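Local coordinates for UPF0147 protein Ta0600 (Thermoplasma acidophilum DSM 1728, PDB 2QSB) that is of unknown function but folds as a compact four-helix bundle belonging to the uncharacterised UPF0147 family, at residues 12-23 against 36-44. Sequence-based numbering, arbitrary orientation.
Sequences FNEVMYLLDELS and AQDSKAKLS
Helix segment 12-23 runs antiparallel to 36-43, the axes 8.6 Å apart at their closest and 152° between their directions, with Ser23 beside Ala36 at the tighter end. Leu19, Lys40 and Leu43 are knobs into holes. Leu19 reaches into the hole made by Ala36, Ser39, Lys40 and Leu43: CD1 meets Leu43 CD1 at 3.7 Å, while both methyls rest on CB of Ser39. Cut back to alanine, Leu19 would probably leave a gap between Ser39 and Leu43 and deprive the Leu43 methyl of a close apolar neighbour. Val15 CG1 touches the same methyl, 3.6 Å from Leu43 CD1. Selenomethionine Met16, bent at chi2 and chi3, runs past Leu43 in the opposite direction, SE 3.9 Å from Leu43 CB, and lays its CE against Ser44 OG, the hydroxyl that bonds back to Lys40 O. Phe12 presents its ring edge to Leu43 O, which lies near the ring plane. Lys40, with CG wedged between backbone N and carbonyl carbon (chi1 61°), sends its chain across Asp20; in the conformer modelled here Lys40 NZ stands 3.8 Å from Asp20 OD1, a long and doubtful salt bridge. At the far end Ala36 CB rests against Leu19 O and Ser23 N, 3.7 Å from the latter, and Ser23 OG turns back to Asp20 O. The pair forms the first antiparallel hairpin of the four-helix bundle: Ser39 faces Val57, Met60 and Leu61 of helix 50-65 while its OG bonds to Val35 O, and Val15, Leu18 and Leu22 pack on helix 72-88.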
loop_
_atom_site.group_PDB
_atom_site.type_symbol
_atom_site.label_atom_id
_atom_site.label_comp_id
_atom_site.label_asym_id
_atom_site.label_seq_id
_atom_site.Cartn_x
_atom_site.Cartn_y
_atom_site.Cartn_z
ATOM N N PHE A 12 9.091 -4.110 4.329
ATOM C CA PHE A 12 9.075 -2.788 3.715
ATOM C C PHE A 12 9.424 -2.860 2.232
ATOM O O PHE A 12 8.774 -2.230 1.397
ATOM C CB PHE A 12 10.015 -1.847 4.468
ATOM C CG PHE A 12 9.943 -0.423 4.006
ATOM C CD1 PHE A 12 8.983 0.422 4.546
ATOM C CD2 PHE A 12 10.795 0.067 3.038
ATOM C CE1 PHE A 12 8.880 1.752 4.110
ATOM C CE2 PHE A 12 10.694 1.392 2.592
ATOM C CZ PHE A 12 9.747 2.227 3.138
ATOM N N ASN A 13 10.476 -3.618 1.911
ATOM C CA ASN A 13 10.854 -3.778 0.517
ATOM C C ASN A 13 9.725 -4.357 -0.319
ATOM O O ASN A 13 9.473 -3.923 -1.446
ATOM C CB ASN A 13 12.052 -4.719 0.377
ATOM C CG ASN A 13 13.316 -4.155 0.944
ATOM O OD1 ASN A 13 13.450 -2.939 1.135
ATOM N ND2 ASN A 13 14.276 -5.037 1.219
ATOM N N GLU A 14 9.058 -5.383 0.215
ATOM C CA GLU A 14 7.951 -6.008 -0.495
ATOM C C GLU A 14 6.788 -5.035 -0.662
ATOM O O GLU A 14 6.197 -4.970 -1.746
ATOM C CB GLU A 14 7.506 -7.263 0.291
ATOM C CG GLU A 14 8.538 -8.386 0.270
ATOM C CD GLU A 14 8.380 -9.426 1.370
ATOM O OE1 GLU A 14 7.502 -9.352 2.262
ATOM O OE2 GLU A 14 9.202 -10.355 1.343
ATOM N N VAL A 15 6.479 -4.260 0.379
ATOM C CA VAL A 15 5.402 -3.275 0.273
ATOM C C VAL A 15 5.712 -2.261 -0.827
ATOM O O VAL A 15 4.830 -1.918 -1.613
ATOM C CB VAL A 15 5.155 -2.599 1.643
ATOM C CG1 VAL A 15 4.311 -1.342 1.498
ATOM C CG2 VAL A 15 4.513 -3.598 2.610
HETATM N N MSE A 16 6.955 -1.769 -0.879
HETATM C CA MSE A 16 7.293 -0.775 -1.912
HETATM C C MSE A 16 7.164 -1.353 -3.303
HETATM O O MSE A 16 6.622 -0.701 -4.196
HETATM C CB MSE A 16 8.697 -0.242 -1.654
HETATM C CG MSE A 16 8.807 0.695 -0.447
HETATM SE SE MSE A 16 7.794 2.378 -0.620
HETATM C CE MSE A 16 8.725 3.054 -2.125
ATOM N N TYR A 17 7.641 -2.580 -3.489
ATOM C CA TYR A 17 7.550 -3.226 -4.792
ATOM C C TYR A 17 6.080 -3.452 -5.172
ATOM O O TYR A 17 5.659 -3.138 -6.295
ATOM C CB TYR A 17 8.278 -4.578 -4.740
ATOM C CG TYR A 17 7.974 -5.438 -5.933
ATOM C CD1 TYR A 17 8.466 -5.128 -7.199
ATOM C CD2 TYR A 17 7.130 -6.526 -5.802
ATOM C CE1 TYR A 17 8.147 -5.921 -8.302
ATOM C CE2 TYR A 17 6.816 -7.311 -6.886
ATOM C CZ TYR A 17 7.322 -7.006 -8.119
ATOM O OH TYR A 17 6.973 -7.795 -9.200
ATOM N N LEU A 18 5.281 -3.962 -4.230
ATOM C CA LEU A 18 3.889 -4.249 -4.539
ATOM C C LEU A 18 3.096 -2.969 -4.796
ATOM O O LEU A 18 2.212 -2.959 -5.665
ATOM C CB LEU A 18 3.245 -5.064 -3.413
ATOM C CG LEU A 18 3.781 -6.496 -3.243
ATOM C CD1 LEU A 18 3.214 -7.102 -1.969
ATOM C CD2 LEU A 18 3.452 -7.381 -4.454
ATOM N N LEU A 19 3.367 -1.890 -4.049
ATOM C CA LEU A 19 2.703 -0.617 -4.331
ATOM C C LEU A 19 3.121 -0.079 -5.664
ATOM O O LEU A 19 2.296 0.490 -6.389
ATOM C CB LEU A 19 3.030 0.400 -3.235
ATOM C CG LEU A 19 2.238 0.207 -1.946
ATOM C CD1 LEU A 19 2.847 1.086 -0.877
ATOM C CD2 LEU A 19 0.769 0.572 -2.160
ATOM N N ASP A 20 4.395 -0.238 -6.024
ATOM C CA ASP A 20 4.807 0.210 -7.346
ATOM C C ASP A 20 4.075 -0.545 -8.447
ATOM O O ASP A 20 3.565 0.076 -9.406
ATOM C CB ASP A 20 6.311 0.140 -7.519
ATOM C CG ASP A 20 6.741 0.961 -8.714
ATOM O OD1 ASP A 20 6.809 2.203 -8.563
ATOM O OD2 ASP A 20 6.957 0.372 -9.786
ATOM N N GLU A 21 4.023 -1.865 -8.325
ATOM C CA GLU A 21 3.270 -2.659 -9.277
ATOM C C GLU A 21 1.808 -2.211 -9.359
ATOM O O GLU A 21 1.259 -2.072 -10.444
ATOM C CB GLU A 21 3.359 -4.139 -8.884
ATOM C CG GLU A 21 4.742 -4.759 -9.104
ATOM C CD GLU A 21 5.127 -4.815 -10.567
ATOM O OE1 GLU A 21 4.575 -5.691 -11.261
ATOM O OE2 GLU A 21 5.963 -4.005 -11.027
ATOM N N LEU A 22 1.175 -1.997 -8.212
ATOM C CA LEU A 22 -0.234 -1.614 -8.196
ATOM C C LEU A 22 -0.414 -0.276 -8.907
ATOM O O LEU A 22 -1.404 -0.070 -9.636
ATOM C CB LEU A 22 -0.751 -1.600 -6.736
ATOM C CG LEU A 22 -2.235 -1.289 -6.563
ATOM C CD1 LEU A 22 -3.070 -2.347 -7.280
ATOM C CD2 LEU A 22 -2.560 -1.253 -5.091
ATOM N N SER A 23 0.511 0.662 -8.684
ATOM C CA SER A 23 0.403 1.987 -9.283
ATOM C C SER A 23 0.477 1.934 -10.802
ATOM O O SER A 23 0.025 2.856 -11.478
ATOM C CB SER A 23 1.490 2.913 -8.724
ATOM O OG SER A 23 2.752 2.706 -9.368
ATOM N N ALA A 36 -2.103 4.129 -4.686
ATOM C CA ALA A 36 -0.849 3.388 -4.593
ATOM C C ALA A 36 0.339 4.364 -4.744
ATOM O O ALA A 36 1.321 4.258 -4.008
ATOM C CB ALA A 36 -0.799 2.315 -5.676
ATOM N N GLN A 37 0.221 5.280 -5.708
ATOM C CA GLN A 37 1.211 6.348 -5.924
ATOM C C GLN A 37 1.442 7.163 -4.649
ATOM O O GLN A 37 2.575 7.336 -4.188
ATOM C CB GLN A 37 0.787 7.253 -7.110
ATOM C CG GLN A 37 1.844 8.340 -7.409
ATOM C CD GLN A 37 1.510 9.269 -8.587
ATOM O OE1 GLN A 37 1.486 8.844 -9.728
ATOM N NE2 GLN A 37 1.237 10.530 -8.289
ATOM N N ASP A 38 0.354 7.637 -4.056
ATOM C CA ASP A 38 0.432 8.487 -2.877
ATOM C C ASP A 38 0.953 7.702 -1.685
ATOM O O ASP A 38 1.690 8.224 -0.853
ATOM C CB ASP A 38 -0.924 9.070 -2.562
ATOM C CG ASP A 38 -1.385 10.134 -3.590
ATOM O OD1 ASP A 38 -0.604 10.589 -4.430
ATOM O OD2 ASP A 38 -2.557 10.507 -3.489
ATOM N N SER A 39 0.630 6.411 -1.624
ATOM C CA SER A 39 1.087 5.559 -0.521
ATOM C C SER A 39 2.591 5.357 -0.555
ATOM O O SER A 39 3.264 5.445 0.472
ATOM C CB SER A 39 0.399 4.190 -0.554
ATOM O OG SER A 39 -0.987 4.294 -0.303
ATOM N N LYS A 40 3.119 5.101 -1.740
ATOM C CA LYS A 40 4.535 4.859 -1.820
ATOM C C LYS A 40 5.353 6.160 -1.581
ATOM O O LYS A 40 6.458 6.087 -1.037
ATOM C CB LYS A 40 4.875 4.043 -3.092
ATOM C CG LYS A 40 4.512 4.713 -4.424
ATOM C CD LYS A 40 4.618 3.754 -5.632
ATOM C CE LYS A 40 5.765 4.135 -6.562
ATOM N NZ LYS A 40 5.629 5.479 -7.105
ATOM N N ALA A 41 4.798 7.344 -1.915
ATOM C CA ALA A 41 5.401 8.613 -1.560
ATOM C C ALA A 41 5.357 8.837 -0.055
ATOM O O ALA A 41 6.330 9.283 0.520
ATOM C CB ALA A 41 4.748 9.785 -2.319
ATOM N N LYS A 42 4.244 8.501 0.590
ATOM C CA LYS A 42 4.123 8.667 2.023
ATOM C C LYS A 42 5.123 7.775 2.758
ATOM O O LYS A 42 5.768 8.219 3.713
ATOM C CB LYS A 42 2.674 8.374 2.454
ATOM C CG LYS A 42 2.417 8.519 3.938
ATOM C CD LYS A 42 2.714 9.948 4.419
ATOM C CE LYS A 42 1.923 10.305 5.619
ATOM N NZ LYS A 42 2.227 11.716 5.990
ATOM N N LEU A 43 5.230 6.520 2.332
ATOM C CA LEU A 43 6.191 5.608 2.960
ATOM C C LEU A 43 7.626 6.078 2.766
ATOM O O LEU A 43 8.502 5.698 3.536
ATOM C CB LEU A 43 6.046 4.205 2.370
ATOM C CG LEU A 43 4.783 3.483 2.814
ATOM C CD1 LEU A 43 4.727 2.134 2.160
ATOM C CD2 LEU A 43 4.711 3.279 4.313
ATOM N N SER A 44 7.855 6.908 1.744
ATOM C CA SER A 44 9.182 7.433 1.429
ATOM C C SER A 44 9.493 8.753 2.147
ATOM O O SER A 44 10.533 9.349 1.880
ATOM C CB SER A 44 9.288 7.633 -0.081
ATOM O OG SER A 44 9.211 6.377 -0.733
#